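PDB 4NT1: accelerated cell death 11 from Arabidopsis thaliana, which selectively transfers ceramide-1-phosphate and phytoceramide-1-phosphate between membranes. Local coordinates for residues Phe37-Phe48 / Leu102-Val112. Numbering follows the deposited sequence. Where two conformers were deposited one is given.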
loop_
_atom_site.group_PDB
_atom_site.type_symbol
_atom_site.label_atom_id
_atom_site.label_comp_id
_atom_site.label_asym_id
_atom_site.label_seq_id
_atom_site.Cartn_x
_atom_site.Cartn_y
_atom_site.Cartn_z
ATOM N N PHE A 37 1.409 -4.375 11.844
ATOM C CA PHE A 37 1.252 -4.288 10.392
ATOM C C PHE A 37 0.061 -3.413 10.005
ATOM O O PHE A 37 0.187 -2.498 9.190
ATOM C CB PHE A 37 1.087 -5.687 9.812
ATOM C CG PHE A 37 0.753 -5.710 8.345
ATOM C CD1 PHE A 37 1.746 -5.544 7.390
ATOM C CD2 PHE A 37 -0.556 -5.907 7.926
ATOM C CE1 PHE A 37 1.442 -5.564 6.037
ATOM C CE2 PHE A 37 -0.871 -5.926 6.568
ATOM C CZ PHE A 37 0.128 -5.760 5.625
ATOM N N SER A 38 -1.097 -3.673 10.601
ATOM C CA SER A 38 -2.294 -2.930 10.201
ATOM C C SER A 38 -2.172 -1.438 10.537
ATOM O O SER A 38 -2.588 -0.575 9.751
ATOM C CB SER A 38 -3.563 -3.554 10.799
ATOM O OG SER A 38 -3.588 -3.422 12.213
ATOM N N HIS A 39 -1.578 -1.134 11.689
ATOM C CA HIS A 39 -1.318 0.253 12.064
ATOM C C HIS A 39 -0.402 0.973 11.061
ATOM O O HIS A 39 -0.655 2.125 10.696
ATOM C CB HIS A 39 -0.713 0.334 13.472
ATOM C CG HIS A 39 -1.703 0.094 14.573
ATOM N ND1 HIS A 39 -1.473 0.477 15.877
ATOM C CD2 HIS A 39 -2.921 -0.502 14.565
ATOM C CE1 HIS A 39 -2.509 0.136 16.623
ATOM N NE2 HIS A 39 -3.404 -0.453 15.850
ATOM N N ALA A 40 0.658 0.301 10.622
ATOM C CA ALA A 40 1.569 0.888 9.634
ATOM C C ALA A 40 0.840 1.168 8.327
ATOM O O ALA A 40 1.003 2.224 7.717
ATOM C CB ALA A 40 2.756 -0.027 9.392
ATOM N N CYS A 41 0.029 0.208 7.899
ATOM C CA CYS A 41 -0.760 0.378 6.692
ATOM C C CYS A 41 -1.709 1.569 6.809
ATOM O O CYS A 41 -1.972 2.258 5.818
ATOM C CB CYS A 41 -1.531 -0.902 6.376
ATOM S SG CYS A 41 -0.462 -2.279 5.860
ATOM N N SER A 42 -2.205 1.819 8.017
ATOM C CA SER A 42 -3.131 2.924 8.233
ATOM C C SER A 42 -2.436 4.278 8.083
ATOM O O SER A 42 -3.072 5.273 7.758
ATOM C CB SER A 42 -3.831 2.806 9.589
ATOM O OG SER A 42 -4.864 3.768 9.711
ATOM N N LEU A 43 -1.124 4.313 8.291
ATOM C CA LEU A 43 -0.393 5.569 8.101
ATOM C C LEU A 43 -0.352 5.970 6.628
ATOM O O LEU A 43 -0.197 7.147 6.292
ATOM C CB LEU A 43 1.023 5.475 8.661
ATOM C CG LEU A 43 1.132 5.233 10.169
ATOM C CD1 LEU A 43 2.593 4.985 10.566
ATOM C CD2 LEU A 43 0.535 6.396 10.958
ATOM N N VAL A 44 -0.483 4.978 5.756
ATOM C CA VAL A 44 -0.469 5.204 4.315
ATOM C C VAL A 44 -1.838 5.656 3.783
ATOM O O VAL A 44 -1.919 6.362 2.780
ATOM C CB VAL A 44 -0.032 3.920 3.574
ATOM C CG1 VAL A 44 -0.165 4.094 2.066
ATOM C CG2 VAL A 44 1.403 3.545 3.945
ATOM N N SER A 45 -2.911 5.269 4.467
ATOM C CA SER A 45 -4.264 5.544 3.956
ATOM C C SER A 45 -4.506 6.985 3.478
ATOM O O SER A 45 -5.108 7.191 2.425
ATOM C CB SER A 45 -5.336 5.150 4.983
ATOM O OG SER A 45 -5.310 3.759 5.232
ATOM N N PRO A 46 -4.064 7.986 4.252
ATOM C CA PRO A 46 -4.405 9.360 3.858
ATOM C C PRO A 46 -3.722 9.818 2.574
ATOM O O PRO A 46 -4.150 10.811 1.994
ATOM C CB PRO A 46 -3.919 10.208 5.049
ATOM C CG PRO A 46 -3.792 9.237 6.195
ATOM C CD PRO A 46 -3.383 7.942 5.563
ATOM N N LEU A 47 -2.687 9.116 2.120
ATOM C CA LEU A 47 -2.037 9.509 0.876
ATOM C C LEU A 47 -2.999 9.456 -0.311
ATOM O O LEU A 47 -2.922 10.290 -1.211
ATOM C CB LEU A 47 -0.813 8.636 0.582
ATOM C CG LEU A 47 0.315 8.625 1.608
ATOM C CD1 LEU A 47 1.374 7.609 1.199
ATOM C CD2 LEU A 47 0.935 10.015 1.786
ATOM N N PHE A 48 -3.899 8.478 -0.324
ATOM C CA PHE A 48 -4.810 8.342 -1.459
ATOM C C PHE A 48 -5.721 9.559 -1.573
ATOM O O PHE A 48 -5.987 10.044 -2.673
ATOM C CB PHE A 48 -5.617 7.049 -1.374
ATOM C CG PHE A 48 -4.780 5.814 -1.520
ATOM C CD1 PHE A 48 -4.384 5.374 -2.771
ATOM C CD2 PHE A 48 -4.377 5.100 -0.404
ATOM C CE1 PHE A 48 -3.610 4.242 -2.909
ATOM C CE2 PHE A 48 -3.597 3.972 -0.532
ATOM C CZ PHE A 48 -3.215 3.539 -1.792
ATOM N N LEU A 102 -6.078 -8.851 3.283
ATOM C CA LEU A 102 -4.623 -8.735 3.205
ATOM C C LEU A 102 -4.132 -8.545 1.772
ATOM O O LEU A 102 -3.256 -7.711 1.521
ATOM C CB LEU A 102 -3.933 -9.947 3.843
ATOM C CG LEU A 102 -2.400 -9.916 3.804
ATOM C CD1 LEU A 102 -1.830 -8.697 4.560
ATOM C CD2 LEU A 102 -1.819 -11.205 4.367
ATOM N N LEU A 103 -4.667 -9.335 0.840
ATOM C CA LEU A 103 -4.270 -9.217 -0.553
ATOM C C LEU A 103 -4.582 -7.813 -1.074
ATOM O O LEU A 103 -3.776 -7.213 -1.790
ATOM C CB LEU A 103 -4.953 -10.295 -1.400
ATOM C CG LEU A 103 -4.595 -10.359 -2.880
ATOM C CD1 LEU A 103 -3.092 -10.508 -3.051
ATOM C CD2 LEU A 103 -5.336 -11.521 -3.529
ATOM N N ARG A 104 -5.748 -7.284 -0.722
ATOM C CA ARG A 104 -6.108 -5.934 -1.149
ATOM C C ARG A 104 -5.173 -4.871 -0.555
ATOM O O ARG A 104 -4.738 -3.937 -1.257
ATOM C CB ARG A 104 -7.571 -5.608 -0.820
ATOM C CG ARG A 104 -8.545 -6.029 -1.921
ATOM C CD ARG A 104 -9.074 -7.427 -1.707
ATOM N NE ARG A 104 -9.876 -7.874 -2.843
ATOM C CZ ARG A 104 -9.535 -8.875 -3.650
ATOM N NH1 ARG A 104 -10.324 -9.216 -4.659
ATOM N NH2 ARG A 104 -8.413 -9.549 -3.441
ATOM N N VAL A 105 -4.841 -5.024 0.722
ATOM C CA VAL A 105 -3.930 -4.095 1.381
ATOM C C VAL A 105 -2.549 -4.155 0.726
ATOM O O VAL A 105 -1.946 -3.125 0.430
ATOM C CB VAL A 105 -3.846 -4.357 2.890
ATOM C CG1 VAL A 105 -2.696 -3.567 3.495
ATOM C CG2 VAL A 105 -5.167 -3.971 3.550
ATOM N N LYS A 106 -2.066 -5.360 0.457
ATOM C CA LYS A 106 -0.778 -5.508 -0.224
ATOM C C LYS A 106 -0.734 -4.682 -1.520
ATOM O O LYS A 106 0.268 -4.011 -1.815
ATOM C CB LYS A 106 -0.500 -6.982 -0.528
ATOM C CG LYS A 106 0.909 -7.272 -1.073
ATOM C CD LYS A 106 0.985 -7.150 -2.584
ATOM C CE LYS A 106 0.025 -8.139 -3.262
ATOM N NZ LYS A 106 0.370 -8.309 -4.706
ATOM N N ARG A 107 -1.810 -4.726 -2.298
ATOM C CA ARG A 107 -1.828 -3.986 -3.559
ATOM C C ARG A 107 -1.675 -2.481 -3.340
ATOM O O ARG A 107 -0.974 -1.799 -4.097
ATOM C CB ARG A 107 -3.095 -4.308 -4.364
ATOM C CG ARG A 107 -3.108 -5.728 -4.900
ATOM C CD ARG A 107 -4.468 -6.102 -5.454
ATOM N NE ARG A 107 -4.480 -7.482 -5.932
ATOM C CZ ARG A 107 -5.583 -8.186 -6.158
ATOM N NH1 ARG A 107 -6.780 -7.642 -5.952
ATOM N NH2 ARG A 107 -5.486 -9.431 -6.605
ATOM N N GLY A 108 -2.329 -1.954 -2.308
ATOM C CA GLY A 108 -2.182 -0.549 -1.980
ATOM C C GLY A 108 -0.746 -0.168 -1.629
ATOM O O GLY A 108 -0.234 0.861 -2.078
ATOM N N LEU A 109 -0.094 -0.997 -0.814
ATOM C CA LEU A 109 1.299 -0.745 -0.443
ATOM C C LEU A 109 2.175 -0.736 -1.680
ATOM O O LEU A 109 3.101 0.071 -1.791
ATOM C CB LEU A 109 1.815 -1.814 0.513
ATOM C CG LEU A 109 1.118 -1.906 1.862
ATOM C CD1 LEU A 109 1.670 -3.087 2.659
ATOM C CD2 LEU A 109 1.238 -0.591 2.659
ATOM N N ASP A 110 1.885 -1.647 -2.605
ATOM C CA ASP A 110 2.642 -1.756 -3.846
ATOM C C ASP A 110 2.396 -0.526 -4.720
ATOM O O ASP A 110 3.341 0.044 -5.269
ATOM C CB ASP A 110 2.246 -3.056 -4.575
ATOM C CG ASP A 110 3.273 -3.510 -5.601
ATOM O OD1 ASP A 110 4.420 -3.025 -5.572
ATOM O OD2 ASP A 110 2.917 -4.376 -6.440
ATOM N N MET A 111 1.144 -0.080 -4.834
ATOM C CA MET A 111 0.887 1.124 -5.633
ATOM C C MET A 111 1.649 2.342 -5.091
ATOM O O MET A 111 2.181 3.142 -5.858
ATOM C CB MET A 111 -0.606 1.459 -5.741
ATOM C CG MET A 111 -0.907 2.407 -6.942
ATOM S SD MET A 111 -2.260 3.561 -6.639
ATOM C CE MET A 111 -1.437 4.876 -5.730
ATOM N N VAL A 112 1.679 2.488 -3.771
ATOM C CA VAL A 112 2.401 3.596 -3.157
ATOM C C VAL A 112 3.899 3.445 -3.421
ATOM O O VAL A 112 4.571 4.416 -3.766
ATOM C CB VAL A 112 2.096 3.747 -1.651
ATOM C CG1 VAL A 112 2.965 4.867 -1.033
ATOM C CG2 VAL A 112 0.611 4.060 -1.436
#
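With CG of Phe37 trans to its own backbone N (chi1 173°) and SG of Cys41 swung instead beside its N (chi1 -69°), ring and sulfur both reach helix 98-121. Cys41 SG lies over one face of the Phe37 ring, 3.5 Å above its plane and displaced toward the rim, and packs 3.5 Å from Val105 CG1. The far end of the ring is occupied by Leu102, whose CD1 comes within 3.6 Å of Phe37 CE2, the two side chains meeting nearly perpendicularly. Leu109 spreads its branches over the same sulfur, with CD1 3.9 Å from Cys41 SG. Further along, Val44 and Val112 pass flank to flank while pointing opposite ways, CG1 of Val44 3.6 Å from CG2 of Val112. Phe48 turns its ring edge to the Gly108 carbonyl oxygen, with CZ 4.0 Å from that O. Beside it, the bent chain of Met111 makes a Met-aromatic contact, SD at the ring edge, 5.4 Å from the Phe48 centroid. No hydrogen bond links the segments; Tyr62 of helix 57-63 covers Val44, Phe48 and Leu109. The segment axes cross at 55°, 10.7 Å apart, an apolar helix-helix packing at the heart of the all-helical GLTP fold, whose helix 98-121 also carries the ceramide-1-phosphate-binding Arg100 and Arg104.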